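Local coordinates for geranyltranstransferase (Enterococcus faecalis, PDB 3P8L), which probably condenses isopentenyl diphosphate with geranyl diphosphate to give farnesyl diphosphate and diphosphate, with magnesium as cofactor, at residues A[72-86]-A[124-137]. Numbering follows the deposited sequence.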
loop_
_atom_site.group_PDB
_atom_site.type_symbol
_atom_site.label_atom_id
_atom_site.label_comp_id
_atom_site.label_asym_id
_atom_site.label_seq_id
_atom_site.Cartn_x
_atom_site.Cartn_y
_atom_site.Cartn_z
ATOM N N GLN A 72 -4.813 -6.747 18.733
ATOM C CA GLN A 72 -5.135 -6.846 17.299
ATOM C C GLN A 72 -6.264 -5.943 16.829
ATOM O O GLN A 72 -6.291 -5.556 15.653
ATOM C CB GLN A 72 -5.434 -8.286 16.866
ATOM C CG GLN A 72 -6.633 -8.935 17.554
ATOM C CD GLN A 72 -6.226 -9.784 18.742
ATOM O OE1 GLN A 72 -5.404 -9.379 19.575
ATOM N NE2 GLN A 72 -6.795 -10.981 18.823
ATOM N N ASP A 73 -7.189 -5.612 17.732
ATOM C CA ASP A 73 -8.259 -4.659 17.429
ATOM C C ASP A 73 -7.667 -3.270 17.218
ATOM O O ASP A 73 -8.023 -2.599 16.255
ATOM C CB ASP A 73 -9.333 -4.606 18.520
ATOM C CG ASP A 73 -9.894 -5.993 18.865
ATOM O OD1 ASP A 73 -10.229 -6.225 20.042
ATOM O OD2 ASP A 73 -9.988 -6.845 17.967
ATOM N N TYR A 74 -6.760 -2.872 18.107
ATOM C CA TYR A 74 -6.058 -1.599 17.990
ATOM C C TYR A 74 -5.140 -1.562 16.783
ATOM O O TYR A 74 -5.016 -0.516 16.152
ATOM C CB TYR A 74 -5.268 -1.257 19.255
ATOM C CG TYR A 74 -6.139 -1.119 20.491
ATOM C CD1 TYR A 74 -7.022 -0.053 20.626
ATOM C CD2 TYR A 74 -6.076 -2.066 21.525
ATOM C CE1 TYR A 74 -7.836 0.076 21.758
ATOM C CE2 TYR A 74 -6.889 -1.955 22.660
ATOM C CZ TYR A 74 -7.763 -0.883 22.761
ATOM O OH TYR A 74 -8.544 -0.745 23.867
ATOM N N GLN A 75 -4.510 -2.698 16.477
ATOM C CA GLN A 75 -3.662 -2.843 15.305
ATOM C C GLN A 75 -4.433 -2.669 14.004
ATOM O O GLN A 75 -3.970 -1.935 13.119
ATOM C CB GLN A 75 -2.882 -4.165 15.338
ATOM C CG GLN A 75 -1.789 -4.139 16.408
ATOM C CD GLN A 75 -1.095 -5.467 16.596
ATOM O OE1 GLN A 75 -1.716 -6.521 16.500
ATOM N NE2 GLN A 75 0.203 -5.420 16.860
ATOM N N VAL A 76 -5.597 -3.322 13.892
ATOM C CA VAL A 76 -6.483 -3.160 12.736
ATOM C C VAL A 76 -6.974 -1.713 12.605
ATOM O O VAL A 76 -7.005 -1.170 11.498
ATOM C CB VAL A 76 -7.684 -4.156 12.757
ATOM C CG1 VAL A 76 -8.699 -3.878 11.628
ATOM C CG2 VAL A 76 -7.187 -5.602 12.603
ATOM N N ALA A 77 -7.361 -1.108 13.737
ATOM C CA ALA A 77 -7.833 0.267 13.771
ATOM C C ALA A 77 -6.724 1.224 13.282
ATOM O O ALA A 77 -6.993 2.121 12.506
ATOM C CB ALA A 77 -8.328 0.664 15.183
ATOM N N ALA A 78 -5.491 0.961 13.707
ATOM C CA ALA A 78 -4.324 1.760 13.365
ATOM C C ALA A 78 -3.950 1.668 11.878
ATOM O O ALA A 78 -3.661 2.697 11.244
ATOM C CB ALA A 78 -3.154 1.366 14.273
ATOM N N SER A 79 -3.989 0.447 11.337
ATOM C CA SER A 79 -3.749 0.200 9.912
ATOM C C SER A 79 -4.736 0.983 9.039
ATOM O O SER A 79 -4.336 1.651 8.072
ATOM C CB SER A 79 -3.842 -1.297 9.601
ATOM O OG SER A 79 -2.712 -1.989 10.098
ATOM N N LEU A 80 -6.018 0.928 9.395
ATOM C CA LEU A 80 -7.042 1.696 8.676
ATOM C C LEU A 80 -6.821 3.216 8.750
ATOM O O LEU A 80 -6.927 3.934 7.728
ATOM C CB LEU A 80 -8.438 1.323 9.194
ATOM C CG LEU A 80 -9.647 2.028 8.595
ATOM C CD1 LEU A 80 -9.732 1.794 7.099
ATOM C CD2 LEU A 80 -10.954 1.591 9.302
ATOM N N GLU A 81 -6.488 3.713 9.947
ATOM C CA GLU A 81 -6.221 5.134 10.107
ATOM C C GLU A 81 -4.945 5.591 9.356
ATOM O O GLU A 81 -4.886 6.739 8.898
ATOM C CB GLU A 81 -6.208 5.537 11.580
ATOM C CG GLU A 81 -6.147 7.044 11.832
ATOM C CD GLU A 81 -7.365 7.840 11.311
ATOM O OE1 GLU A 81 -8.325 7.296 10.695
ATOM O OE2 GLU A 81 -7.348 9.052 11.533
ATOM N N MET A 82 -3.983 4.680 9.188
ATOM C CA MET A 82 -2.788 4.893 8.357
ATOM C C MET A 82 -3.142 5.089 6.879
ATOM O O MET A 82 -2.585 5.992 6.225
ATOM C CB MET A 82 -1.716 3.798 8.570
ATOM C CG MET A 82 -1.049 3.807 10.011
ATOM S SD MET A 82 0.004 2.352 10.353
ATOM C CE MET A 82 1.397 2.682 9.270
ATOM N N ILE A 83 -4.075 4.269 6.376
ATOM C CA ILE A 83 -4.594 4.384 5.021
ATOM C C ILE A 83 -5.270 5.744 4.859
ATOM O O ILE A 83 -4.988 6.477 3.901
ATOM C CB ILE A 83 -5.623 3.258 4.661
ATOM C CG1 ILE A 83 -4.971 1.881 4.603
ATOM C CG2 ILE A 83 -6.360 3.585 3.361
ATOM C CD1 ILE A 83 -4.099 1.626 3.398
ATOM N N HIS A 84 -6.177 6.059 5.785
ATOM C CA HIS A 84 -6.851 7.337 5.793
ATOM C C HIS A 84 -5.876 8.546 5.774
ATOM O O HIS A 84 -6.059 9.448 4.978
ATOM C CB HIS A 84 -7.751 7.456 6.996
ATOM C CG HIS A 84 -8.501 8.741 7.022
ATOM N ND1 HIS A 84 -9.310 9.138 5.981
ATOM C CD2 HIS A 84 -8.554 9.728 7.942
ATOM C CE1 HIS A 84 -9.844 10.310 6.266
ATOM N NE2 HIS A 84 -9.411 10.685 7.453
ATOM N N THR A 85 -4.872 8.525 6.656
ATOM C CA THR A 85 -3.839 9.572 6.766
ATOM C C THR A 85 -3.039 9.686 5.465
ATOM O O THR A 85 -2.778 10.791 4.998
ATOM C CB THR A 85 -2.843 9.294 7.946
ATOM O OG1 THR A 85 -3.573 9.097 9.162
ATOM C CG2 THR A 85 -1.835 10.452 8.138
ATOM N N TYR A 86 -2.653 8.549 4.878
ATOM C CA TYR A 86 -1.957 8.579 3.598
ATOM C C TYR A 86 -2.834 9.269 2.554
ATOM O O TYR A 86 -2.346 10.146 1.842
ATOM C CB TYR A 86 -1.446 7.183 3.121
ATOM C CG TYR A 86 -2.050 6.688 1.819
ATOM C CD1 TYR A 86 -1.698 7.259 0.602
ATOM C CD2 TYR A 86 -2.985 5.649 1.799
ATOM C CE1 TYR A 86 -2.279 6.850 -0.598
ATOM C CE2 TYR A 86 -3.557 5.215 0.597
ATOM C CZ TYR A 86 -3.207 5.839 -0.600
ATOM O OH TYR A 86 -3.730 5.427 -1.805
ATOM N N LEU A 124 3.113 5.506 4.448
ATOM C CA LEU A 124 1.965 5.228 5.263
ATOM C C LEU A 124 1.061 4.157 4.657
ATOM O O LEU A 124 0.580 3.293 5.392
ATOM C CB LEU A 124 1.193 6.504 5.604
ATOM C CG LEU A 124 1.809 7.308 6.772
ATOM C CD1 LEU A 124 1.269 8.715 6.705
ATOM C CD2 LEU A 124 1.511 6.680 8.140
ATOM N N LEU A 125 0.810 4.245 3.341
ATOM C CA LEU A 125 0.113 3.202 2.586
ATOM C C LEU A 125 0.773 1.816 2.769
ATOM O O LEU A 125 0.091 0.867 3.162
ATOM C CB LEU A 125 -0.011 3.553 1.089
ATOM C CG LEU A 125 -0.619 2.518 0.118
ATOM C CD1 LEU A 125 -1.938 1.955 0.615
ATOM C CD2 LEU A 125 -0.879 3.155 -1.254
ATOM N N THR A 126 2.079 1.707 2.503
ATOM C CA THR A 126 2.795 0.432 2.641
ATOM C C THR A 126 2.810 -0.011 4.110
ATOM O O THR A 126 2.651 -1.210 4.428
ATOM C CB THR A 126 4.258 0.521 2.114
ATOM O OG1 THR A 126 4.267 1.125 0.816
ATOM C CG2 THR A 126 4.884 -0.865 1.991
ATOM N N GLY A 127 2.967 0.968 4.993
ATOM C CA GLY A 127 2.972 0.758 6.444
ATOM C C GLY A 127 1.691 0.155 6.983
ATOM O O GLY A 127 1.724 -0.678 7.869
ATOM N N ALA A 128 0.559 0.608 6.466
ATOM C CA ALA A 128 -0.732 0.050 6.865
ATOM C C ALA A 128 -0.795 -1.471 6.622
ATOM O O ALA A 128 -1.227 -2.235 7.505
ATOM C CB ALA A 128 -1.816 0.742 6.115
ATOM N N PHE A 129 -0.343 -1.896 5.438
ATOM C CA PHE A 129 -0.253 -3.314 5.100
ATOM C C PHE A 129 0.827 -4.001 5.914
ATOM O O PHE A 129 0.621 -5.127 6.351
ATOM C CB PHE A 129 -0.115 -3.548 3.583
ATOM C CG PHE A 129 -1.396 -3.263 2.847
ATOM C CD1 PHE A 129 -2.453 -4.169 2.884
ATOM C CD2 PHE A 129 -1.589 -2.057 2.219
ATOM C CE1 PHE A 129 -3.649 -3.895 2.258
ATOM C CE2 PHE A 129 -2.790 -1.766 1.581
ATOM C CZ PHE A 129 -3.819 -2.679 1.606
ATOM N N GLN A 130 1.948 -3.328 6.171
ATOM C CA GLN A 130 2.970 -3.964 7.007
ATOM C C GLN A 130 2.480 -4.253 8.433
ATOM O O GLN A 130 2.622 -5.385 8.928
ATOM C CB GLN A 130 4.277 -3.173 7.052
ATOM C CG GLN A 130 5.401 -3.955 7.732
ATOM C CD GLN A 130 6.761 -3.281 7.657
ATOM O OE1 GLN A 130 6.870 -2.082 7.405
ATOM N NE2 GLN A 130 7.808 -4.055 7.888
ATOM N N LEU A 131 1.906 -3.236 9.078
ATOM C CA LEU A 131 1.339 -3.397 10.412
ATOM C C LEU A 131 0.324 -4.548 10.480
ATOM O O LEU A 131 0.449 -5.428 11.339
ATOM C CB LEU A 131 0.731 -2.082 10.941
ATOM C CG LEU A 131 0.016 -2.218 12.307
ATOM C CD1 LEU A 131 0.969 -2.677 13.433
ATOM C CD2 LEU A 131 -0.710 -0.925 12.690
ATOM N N LEU A 132 -0.647 -4.548 9.574
ATOM C CA LEU A 132 -1.635 -5.615 9.475
ATOM C C LEU A 132 -1.023 -7.029 9.284
ATOM O O LEU A 132 -1.460 -7.997 9.936
ATOM C CB LEU A 132 -2.663 -5.287 8.389
ATOM C CG LEU A 132 -4.004 -6.026 8.372
ATOM C CD1 LEU A 132 -4.703 -5.967 9.749
ATOM C CD2 LEU A 132 -4.918 -5.424 7.310
ATOM N N SER A 133 0.012 -7.119 8.446
ATOM C CA SER A 133 0.775 -8.364 8.213
ATOM C C SER A 133 1.528 -8.870 9.451
ATOM O O SER A 133 1.697 -10.093 9.639
ATOM C CB SER A 133 1.746 -8.188 7.033
ATOM O OG SER A 133 2.939 -7.556 7.437
ATOM N N LEU A 134 1.955 -7.930 10.296
ATOM C CA LEU A 134 2.653 -8.238 11.535
ATOM C C LEU A 134 1.752 -8.241 12.788
ATOM O O LEU A 134 2.252 -8.365 13.899
ATOM C CB LEU A 134 3.801 -7.241 11.740
ATOM C CG LEU A 134 4.981 -7.364 10.772
ATOM C CD1 LEU A 134 5.797 -6.091 10.789
ATOM C CD2 LEU A 134 5.861 -8.596 11.096
ATOM N N SER A 135 0.444 -8.068 12.605
ATOM C CA SER A 135 -0.482 -7.925 13.733
ATOM C C SER A 135 -0.760 -9.234 14.483
ATOM O O SER A 135 -0.401 -10.316 14.027
ATOM C CB SER A 135 -1.801 -7.299 13.270
ATOM O OG SER A 135 -2.527 -8.177 12.434
ATOM N N GLN A 136 -1.425 -9.124 15.627
ATOM C CA GLN A 136 -1.741 -10.277 16.470
ATOM C C GLN A 136 -2.878 -11.164 15.945
ATOM O O GLN A 136 -3.328 -12.058 16.649
ATOM C CB GLN A 136 -2.097 -9.788 17.875
ATOM C CG GLN A 136 -1.359 -10.496 18.976
ATOM C CD GLN A 136 -0.114 -9.761 19.371
ATOM O OE1 GLN A 136 -0.078 -9.103 20.410
ATOM N NE2 GLN A 136 0.920 -9.853 18.541
ATOM N N LEU A 137 -3.354 -10.908 14.725
ATOM C CA LEU A 137 -4.406 -11.717 14.106
ATOM C C LEU A 137 -3.902 -13.098 13.732
ATOM O O LEU A 137 -2.736 -13.252 13.355
ATOM C CB LEU A 137 -4.912 -11.053 12.824
ATOM C CG LEU A 137 -5.695 -9.748 12.929
ATOM C CD1 LEU A 137 -6.021 -9.243 11.544
ATOM C CD2 LEU A 137 -6.955 -9.988 13.743
#
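Met82 and Leu131 interlock across helical segments 72-86 and 124-133, antiparallel (170°), whose axes approach to 8.1 Å. The packing is knobs-into-holes from both sides: Met82 enters the hole formed by Leu124, Gly127, Ala128 and Leu131, while Leu131 fits among Gln75, Ala78, Ser79 and Met82. The methionine chain bends at its last torsion (chi3 71°), which lays CE against the backbone of Gly127, where no side chain intervenes. Leu131 CD2 reaches Ala78 CB at 3.7 Å. Beside Met82, Ile83 puts its CD1 against both Leu125 CD1, 3.5 Å away, and Ala128 CB.

At the C-terminal end of 72-86, the side chains of Tyr86 and Leu125 run side by side, heading the same way, and Leu125 covers one face of the ring: Leu125 CB makes a CH-pi contact 3.8 Å from the ring centroid, and CD2 continues over CZ.

Two hydrogen bonds add polar links. In one of its two modelled conformers, Ser79 OG donates to Ala128 O at 3.0 Å, approaching one lone pair of the oxygen within the carbonyl plane; that oxygen also accepts the helical N-H of Leu132. Beyond the helix end, Gln136 N gives a fairly straight bond (162°) to Gln75 OE1 at 2.8 Å, tying the turn to the extended glutamine chain.

The pair belongs to the all-helical isoprenoid synthase fold. Helix 13-31 touches Ala78 and Met82, helix 53-64 meets Ala77 and Leu80, helix 175-200 packs on Val76, and helix 139-153 abuts Ile83 and Leu132. Helix 114-133 also faces the dimer partner, where Phe129 meets Phe129 of the second subunit with nearly parallel rings.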